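Local coordinates for EF0056 (Enterococcus faecalis, PDB 6ORI), which is an enterococcal surface protein whose immunoglobulin-like N-terminal region, linked with biofilm, binds calcium but has no established function, at residues R71-E76 / R164-I169. Residues are numbered along the deposited sequence; the frame is centred on the assembly and turned at random. Where two conformers were deposited one is given.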
loop_
_atom_site.group_PDB
_atom_site.type_symbol
_atom_site.label_atom_id
_atom_site.label_comp_id
_atom_site.label_asym_id
_atom_site.label_seq_id
_atom_site.Cartn_x
_atom_site.Cartn_y
_atom_site.Cartn_z
ATOM N N ARG A 71 -9.775 4.304 10.021
ATOM C CA ARG A 71 -8.791 4.370 11.070
ATOM C C ARG A 71 -7.413 4.532 10.477
ATOM O O ARG A 71 -7.083 3.933 9.447
ATOM C CB ARG A 71 -8.874 3.160 11.989
ATOM C CG ARG A 71 -10.143 3.270 12.849
ATOM C CD ARG A 71 -10.233 2.285 13.954
ATOM N NE ARG A 71 -11.496 2.455 14.659
ATOM C CZ ARG A 71 -11.912 1.650 15.619
ATOM N NH1 ARG A 71 -11.190 0.601 15.985
ATOM N NH2 ARG A 71 -13.075 1.883 16.188
ATOM N N LEU A 72 -6.614 5.393 11.104
ATOM C CA LEU A 72 -5.253 5.688 10.668
ATOM C C LEU A 72 -4.344 5.420 11.862
ATOM O O LEU A 72 -4.443 6.085 12.901
ATOM C CB LEU A 72 -5.132 7.131 10.229
ATOM C CG LEU A 72 -3.731 7.585 9.854
ATOM C CD1 LEU A 72 -3.208 6.880 8.611
ATOM C CD2 LEU A 72 -3.727 9.095 9.671
ATOM N N GLN A 73 -3.491 4.407 11.734
ATOM C CA GLN A 73 -2.463 4.104 12.723
ATOM C C GLN A 73 -1.148 4.716 12.247
ATOM O O GLN A 73 -0.781 4.580 11.064
ATOM C CB GLN A 73 -2.283 2.595 12.948
ATOM C CG GLN A 73 -1.198 2.264 13.985
ATOM C CD GLN A 73 -1.171 0.794 14.400
ATOM O OE1 GLN A 73 -2.208 0.138 14.500
ATOM N NE2 GLN A 73 0.023 0.283 14.676
ATOM N N LEU A 74 -0.449 5.398 13.157
ATOM C CA LEU A 74 0.869 5.951 12.865
ATOM C C LEU A 74 1.898 5.323 13.783
ATOM O O LEU A 74 1.632 5.037 14.934
ATOM C CB LEU A 74 0.896 7.463 13.060
ATOM C CG LEU A 74 -0.046 8.252 12.185
ATOM C CD1 LEU A 74 0.082 9.711 12.562
ATOM C CD2 LEU A 74 0.221 8.050 10.713
ATOM N N ASP A 75 3.096 5.140 13.260
ATOM C CA ASP A 75 4.215 4.678 14.045
ATOM C C ASP A 75 4.223 5.327 15.410
ATOM O O ASP A 75 4.139 6.551 15.496
ATOM C CB ASP A 75 5.496 5.005 13.290
ATOM C CG ASP A 75 6.652 4.191 13.753
ATOM O OD1 ASP A 75 7.103 4.409 14.898
ATOM O OD2 ASP A 75 7.128 3.344 12.962
ATOM N N GLU A 76 4.366 4.529 16.456
ATOM C CA GLU A 76 4.416 5.059 17.818
ATOM C C GLU A 76 5.460 6.156 17.979
ATOM O O GLU A 76 5.274 7.098 18.780
ATOM C CB GLU A 76 4.712 3.936 18.818
ATOM C CG GLU A 76 3.573 2.947 19.025
ATOM C CD GLU A 76 2.437 3.509 19.886
ATOM O OE1 GLU A 76 1.526 2.728 20.237
ATOM O OE2 GLU A 76 2.453 4.721 20.214
ATOM N N ARG A 164 11.663 1.371 9.690
ATOM C CA ARG A 164 10.995 2.434 8.951
ATOM C C ARG A 164 9.758 2.926 9.714
ATOM O O ARG A 164 9.168 2.186 10.485
ATOM C CB ARG A 164 10.599 1.951 7.554
ATOM C CG ARG A 164 11.763 1.407 6.711
ATOM C CD ARG A 164 12.894 2.405 6.593
ATOM N NE ARG A 164 12.466 3.730 6.150
ATOM C CZ ARG A 164 12.790 4.316 4.992
ATOM N NH1 ARG A 164 12.325 5.545 4.735
ATOM N NH2 ARG A 164 13.557 3.690 4.092
ATOM N N LEU A 165 9.393 4.176 9.474
ATOM C CA LEU A 165 8.242 4.810 10.124
ATOM C C LEU A 165 6.976 4.408 9.411
ATOM O O LEU A 165 6.714 4.835 8.292
ATOM C CB LEU A 165 8.359 6.329 10.109
ATOM C CG LEU A 165 9.538 6.923 10.888
ATOM C CD1 LEU A 165 9.732 8.387 10.470
ATOM C CD2 LEU A 165 9.349 6.796 12.390
ATOM N N MET A 166 6.190 3.580 10.067
ATOM C CA MET A 166 5.024 3.018 9.440
ATOM C C MET A 166 3.765 3.846 9.551
ATOM O O MET A 166 3.626 4.727 10.420
ATOM C CB MET A 166 4.772 1.629 10.003
ATOM C CG MET A 166 4.258 1.589 11.426
ATOM S SD MET A 166 2.474 1.841 11.654
ATOM C CE MET A 166 1.864 0.306 11.008
ATOM N N TYR A 167 2.837 3.548 8.652
ATOM C CA TYR A 167 1.447 3.959 8.794
ATOM C C TYR A 167 0.566 2.811 8.319
ATOM O O TYR A 167 0.998 1.984 7.515
ATOM C CB TYR A 167 1.145 5.225 8.008
ATOM C CG TYR A 167 1.436 5.175 6.533
ATOM C CD1 TYR A 167 0.582 4.545 5.641
ATOM C CD2 TYR A 167 2.558 5.807 6.026
ATOM C CE1 TYR A 167 0.883 4.525 4.272
ATOM C CE2 TYR A 167 2.846 5.812 4.683
ATOM C CZ TYR A 167 2.007 5.184 3.818
ATOM O OH TYR A 167 2.335 5.211 2.478
ATOM N N ARG A 168 -0.654 2.742 8.842
ATOM C CA ARG A 168 -1.667 1.807 8.359
ATOM C C ARG A 168 -2.998 2.526 8.299
ATOM O O ARG A 168 -3.423 3.116 9.298
ATOM C CB ARG A 168 -1.761 0.589 9.282
ATOM C CG ARG A 168 -2.855 -0.430 8.901
ATOM C CD ARG A 168 -3.150 -1.393 10.047
ATOM N NE ARG A 168 -3.863 -2.585 9.614
ATOM C CZ ARG A 168 -4.583 -3.374 10.407
ATOM N NH1 ARG A 168 -4.745 -3.101 11.692
ATOM N NH2 ARG A 168 -5.146 -4.454 9.891
ATOM N N ILE A 169 -3.669 2.499 7.153
ATOM C CA ILE A 169 -5.014 3.021 7.029
ATOM C C ILE A 169 -5.966 1.866 6.720
ATOM O O ILE A 169 -5.622 0.940 5.977
ATOM C CB ILE A 169 -5.079 4.160 5.994
ATOM C CG1 ILE A 169 -6.402 4.926 6.124
ATOM C CG2 ILE A 169 -4.853 3.629 4.579
ATOM C CD1 ILE A 169 -6.460 6.198 5.309
HETATM O O HOH W 1 -4.334 -1.104 13.751
#
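The guanidinium of Arg168 and the amide of Gln73 meet through a water that lies at the guanidinium edge, in its plane. This water accepts from Arg168 NH1 at 2.9 Å and donates to Gln73 OE1 at 2.6 Å. Gln73 has two conformers, and its side-chain contacts described here belong to one of them. Glu185 forms a salt bridge with NH2 of the same guanidinium, and Tyr170 makes a cation-pi contact with it, while Gln73 NE2 bonds to the carbonyl of Phe19. Beneath the bridge the two backbones form a hydrogen-bonded pair: Gln73 N gives a nearly linear bond to Arg168 O (2.8 Å), and Arg168 N returns one to Gln73 O.

Past the last strand pair Asp75 continues the ladder: its backbone N donates to Met166 O, and its side-chain OD2 accepts from Met166 N (3.1 Å) through the anti lone pair, CG standing anti to the backbone N (chi1 -161°). OD2 also forms a salt bridge with Arg77, and the Asp75 side chain N-caps the helix that follows, so both the helix start and the neighbouring strand draw on one buried acid, whose anionic form these donors would favour. Met166, bent at chi2 and chi3, lays SD against Asp75 N (3.7 Å) and brings CE to Gln73 NE2.

On the other sheet face, Leu74 CD2 packs on Tyr167 CB (4.0 Å) and Leu72 CD1 approaches Ile169 CB (4.2 Å), with Phe36 of strand 31-38 touching both Leu72 and Ile169. The arrangement is a regular antiparallel strand pair, closed by an N-capping aspartate, consistent with an immunoglobulin-like fold.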